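Local coordinates for UPF0130 protein PH1069 (Pyrococcus horikoshii, PDB 2IT2), which probably methylates the N-4 position of a wyosine precursor at position 37 of tRNA(Phe), using S-adenosyl-L-methionine as methyl donor, at residues T114-V122 / N134-V145. Residues are numbered along the deposited sequence; the frame is centred on the assembly and turned at random.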
loop_
_atom_site.group_PDB
_atom_site.type_symbol
_atom_site.label_atom_id
_atom_site.label_comp_id
_atom_site.label_asym_id
_atom_site.label_seq_id
_atom_site.Cartn_x
_atom_site.Cartn_y
_atom_site.Cartn_z
ATOM N N THR B 114 10.012 20.400 -7.876
ATOM C CA THR B 114 10.196 19.905 -9.245
ATOM C C THR B 114 10.097 18.390 -9.276
ATOM O O THR B 114 10.148 17.735 -8.235
ATOM C CB THR B 114 11.575 20.295 -9.809
ATOM O OG1 THR B 114 12.599 19.560 -9.131
ATOM C CG2 THR B 114 11.816 21.771 -9.616
ATOM N N LEU B 115 9.956 17.832 -10.474
ATOM C CA LEU B 115 9.864 16.392 -10.606
ATOM C C LEU B 115 11.172 15.760 -10.147
ATOM O O LEU B 115 11.178 14.694 -9.536
ATOM C CB LEU B 115 9.565 16.008 -12.052
ATOM C CG LEU B 115 9.449 14.503 -12.308
ATOM C CD1 LEU B 115 8.333 13.884 -11.454
ATOM C CD2 LEU B 115 9.187 14.290 -13.803
ATOM N N GLU B 116 12.284 16.422 -10.445
ATOM C CA GLU B 116 13.568 15.899 -10.013
ATOM C C GLU B 116 13.683 15.848 -8.485
ATOM O O GLU B 116 14.236 14.893 -7.940
ATOM C CB GLU B 116 14.701 16.751 -10.572
ATOM C CG GLU B 116 16.075 16.182 -10.275
ATOM C CD GLU B 116 17.165 17.038 -10.860
ATOM O OE1 GLU B 116 17.112 17.285 -12.081
ATOM O OE2 GLU B 116 18.064 17.470 -10.106
ATOM N N ASP B 117 13.179 16.878 -7.801
ATOM C CA ASP B 117 13.240 16.917 -6.340
ATOM C C ASP B 117 12.408 15.776 -5.784
ATOM O O ASP B 117 12.813 15.117 -4.838
ATOM C CB ASP B 117 12.718 18.249 -5.784
ATOM C CG ASP B 117 13.606 19.420 -6.145
ATOM O OD1 ASP B 117 14.845 19.264 -6.072
ATOM O OD2 ASP B 117 13.067 20.493 -6.493
ATOM N N ALA B 118 11.247 15.541 -6.387
ATOM C CA ALA B 118 10.383 14.464 -5.927
ATOM C C ALA B 118 11.060 13.104 -6.054
ATOM O O ALA B 118 11.043 12.302 -5.123
ATOM C CB ALA B 118 9.094 14.473 -6.706
ATOM N N VAL B 119 11.655 12.828 -7.211
ATOM C CA VAL B 119 12.318 11.541 -7.401
ATOM C C VAL B 119 13.499 11.357 -6.445
ATOM O O VAL B 119 13.759 10.249 -5.970
ATOM C CB VAL B 119 12.798 11.391 -8.850
ATOM C CG1 VAL B 119 13.586 10.098 -9.020
ATOM C CG2 VAL B 119 11.603 11.405 -9.769
ATOM N N LYS B 120 14.224 12.437 -6.168
ATOM C CA LYS B 120 15.336 12.348 -5.236
ATOM C C LYS B 120 14.831 11.931 -3.857
ATOM O O LYS B 120 15.450 11.109 -3.197
ATOM C CB LYS B 120 16.045 13.688 -5.111
ATOM C CG LYS B 120 16.913 14.026 -6.290
ATOM C CD LYS B 120 17.510 15.411 -6.123
ATOM C CE LYS B 120 18.308 15.544 -4.823
ATOM N NZ LYS B 120 19.421 14.560 -4.725
ATOM N N LEU B 121 13.708 12.507 -3.429
ATOM C CA LEU B 121 13.144 12.188 -2.115
ATOM C C LEU B 121 12.617 10.760 -2.059
ATOM O O LEU B 121 12.793 10.071 -1.061
ATOM C CB LEU B 121 12.016 13.173 -1.768
ATOM C CG LEU B 121 11.170 12.881 -0.509
ATOM C CD1 LEU B 121 12.061 12.832 0.723
ATOM C CD2 LEU B 121 10.100 13.958 -0.324
ATOM N N VAL B 122 11.962 10.324 -3.129
ATOM C CA VAL B 122 11.425 8.973 -3.158
ATOM C C VAL B 122 12.560 7.975 -3.005
ATOM O O VAL B 122 12.483 7.033 -2.217
ATOM C CB VAL B 122 10.677 8.697 -4.467
ATOM C CG1 VAL B 122 10.433 7.196 -4.620
ATOM C CG2 VAL B 122 9.362 9.453 -4.464
ATOM N N ASN B 134 6.482 6.872 -3.280
ATOM C CA ASN B 134 6.307 7.169 -4.701
ATOM C C ASN B 134 5.706 8.550 -4.926
ATOM O O ASN B 134 5.575 9.325 -3.991
ATOM C CB ASN B 134 5.390 6.105 -5.313
ATOM C CG ASN B 134 4.150 5.854 -4.470
ATOM O OD1 ASN B 134 3.397 6.778 -4.158
ATOM N ND2 ASN B 134 3.935 4.594 -4.093
ATOM N N ILE B 135 5.373 8.877 -6.173
ATOM C CA ILE B 135 4.740 10.157 -6.447
ATOM C C ILE B 135 3.255 9.843 -6.526
ATOM O O ILE B 135 2.799 9.190 -7.460
ATOM C CB ILE B 135 5.229 10.760 -7.763
ATOM C CG1 ILE B 135 6.703 11.160 -7.603
ATOM C CG2 ILE B 135 4.332 11.931 -8.152
ATOM C CD1 ILE B 135 7.385 11.570 -8.891
ATOM N N LYS B 136 2.516 10.297 -5.518
ATOM C CA LYS B 136 1.079 10.047 -5.384
ATOM C C LYS B 136 0.235 10.858 -6.348
ATOM O O LYS B 136 -0.710 10.350 -6.952
ATOM C CB LYS B 136 0.643 10.359 -3.934
ATOM C CG LYS B 136 -0.854 10.202 -3.624
ATOM C CD LYS B 136 -1.203 10.784 -2.249
ATOM C CE LYS B 136 -2.681 10.622 -1.931
ATOM N NZ LYS B 136 -3.107 9.196 -1.923
ATOM N N SER B 137 0.589 12.122 -6.515
ATOM C CA SER B 137 -0.203 12.969 -7.374
ATOM C C SER B 137 0.543 14.157 -7.959
ATOM O O SER B 137 1.498 14.664 -7.377
ATOM C CB SER B 137 -1.424 13.456 -6.582
ATOM O OG SER B 137 -1.042 14.098 -5.374
ATOM N N ILE B 138 0.096 14.587 -9.132
ATOM C CA ILE B 138 0.682 15.747 -9.771
ATOM C C ILE B 138 -0.474 16.559 -10.312
ATOM O O ILE B 138 -1.195 16.099 -11.190
ATOM C CB ILE B 138 1.587 15.366 -10.936
ATOM C CG1 ILE B 138 2.664 14.383 -10.472
ATOM C CG2 ILE B 138 2.235 16.617 -11.489
ATOM C CD1 ILE B 138 3.633 13.996 -11.571
ATOM N N SER B 139 -0.658 17.757 -9.775
ATOM C CA SER B 139 -1.748 18.624 -10.194
ATOM C C SER B 139 -1.156 19.963 -10.575
ATOM O O SER B 139 0.068 20.097 -10.691
ATOM C CB SER B 139 -2.750 18.800 -9.038
ATOM O OG SER B 139 -2.234 19.586 -7.968
ATOM N N ASN B 140 -2.017 20.951 -10.787
ATOM C CA ASN B 140 -1.541 22.280 -11.115
ATOM C C ASN B 140 -1.161 23.041 -9.845
ATOM O O ASN B 140 -0.485 24.064 -9.917
ATOM C CB ASN B 140 -2.604 23.053 -11.890
ATOM C CG ASN B 140 -2.887 22.449 -13.254
ATOM O OD1 ASN B 140 -1.998 21.884 -13.902
ATOM N ND2 ASN B 140 -4.127 22.578 -13.706
ATOM N N LYS B 141 -1.586 22.537 -8.685
ATOM C CA LYS B 141 -1.270 23.186 -7.419
ATOM C C LYS B 141 -0.003 22.636 -6.769
ATOM O O LYS B 141 0.778 23.390 -6.200
ATOM C CB LYS B 141 -2.449 23.061 -6.444
ATOM C CG LYS B 141 -3.688 23.813 -6.895
ATOM C CD LYS B 141 -4.815 23.714 -5.882
ATOM C CE LYS B 141 -6.055 24.447 -6.368
ATOM N NZ LYS B 141 -7.129 24.407 -5.341
ATOM N N LYS B 142 0.214 21.327 -6.872
ATOM C CA LYS B 142 1.382 20.727 -6.245
ATOM C C LYS B 142 1.652 19.299 -6.706
ATOM O O LYS B 142 0.831 18.679 -7.386
ATOM C CB LYS B 142 1.211 20.754 -4.712
ATOM C CG LYS B 142 -0.082 20.126 -4.192
ATOM C CD LYS B 142 -0.337 20.478 -2.726
ATOM C CE LYS B 142 -1.696 19.968 -2.269
ATOM N NZ LYS B 142 -2.056 20.464 -0.912
ATOM N N LEU B 143 2.836 18.807 -6.356
ATOM C CA LEU B 143 3.244 17.437 -6.649
ATOM C C LEU B 143 3.470 16.820 -5.271
ATOM O O LEU B 143 4.319 17.294 -4.517
ATOM C CB LEU B 143 4.557 17.409 -7.437
ATOM C CG LEU B 143 5.092 16.026 -7.847
ATOM C CD1 LEU B 143 6.150 16.234 -8.911
ATOM C CD2 LEU B 143 5.683 15.259 -6.681
ATOM N N ILE B 144 2.725 15.766 -4.951
ATOM C CA ILE B 144 2.858 15.122 -3.644
ATOM C C ILE B 144 3.571 13.789 -3.737
ATOM O O ILE B 144 3.263 12.954 -4.594
ATOM C CB ILE B 144 1.461 14.878 -2.973
ATOM C CG1 ILE B 144 0.738 16.210 -2.729
ATOM C CG2 ILE B 144 1.619 14.103 -1.652
ATOM C CD1 ILE B 144 1.462 17.161 -1.816
ATOM N N VAL B 145 4.554 13.639 -2.859
ATOM C CA VAL B 145 5.318 12.414 -2.706
ATOM C C VAL B 145 4.731 11.761 -1.445
ATOM O O VAL B 145 4.475 12.444 -0.446
ATOM C CB VAL B 145 6.804 12.709 -2.443
ATOM C CG1 VAL B 145 7.488 11.473 -1.894
ATOM C CG2 VAL B 145 7.474 13.154 -3.735
#
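A single methyl group, CB of A118, meets three branched side chains of the hairpin at once: L143 CD2 lies 3.5 Å from A118 CB, V145 CG2 3.6 Å and I135 CD1 4.0 Å. The small A118 is consistent with a close approach: the axis of helix 115-122 passes 8.3 Å from that of strand 134-138 and runs nearly parallel to strand 143-145 (6°). Toward the start of the helix L115 swings its branched end inward, CG anti to the backbone N (chi1 180°), and CD1 meets I135 CD1 at 3.6 Å, the two side chains crossing at about a right angle. A turn or two further on, V145 CG1 fits between L121 CD2, 3.9 Å away, and V122 CG2, at 3.8 Å. That same V122 methyl also rests on the carbonyl carbon of N134. No hydrogen bond joins the segments; at the helix start T114 OG1 accepts from D117 N at 3.0 Å, a capping bond. In the hairpin, K136 and S137 face I144 as a classic beta bulge, and S139 OG closes an ST turn. L143 and V145 pair with strand 98-112, while I135 makes backbone hydrogen bonds to the second subunit, which L115 and V119 also touch. The whole is a helix laid along strand 143-145 of a beta hairpin by apolar side chains, packed on the face of an antiparallel sheet in this TYW3-family protein.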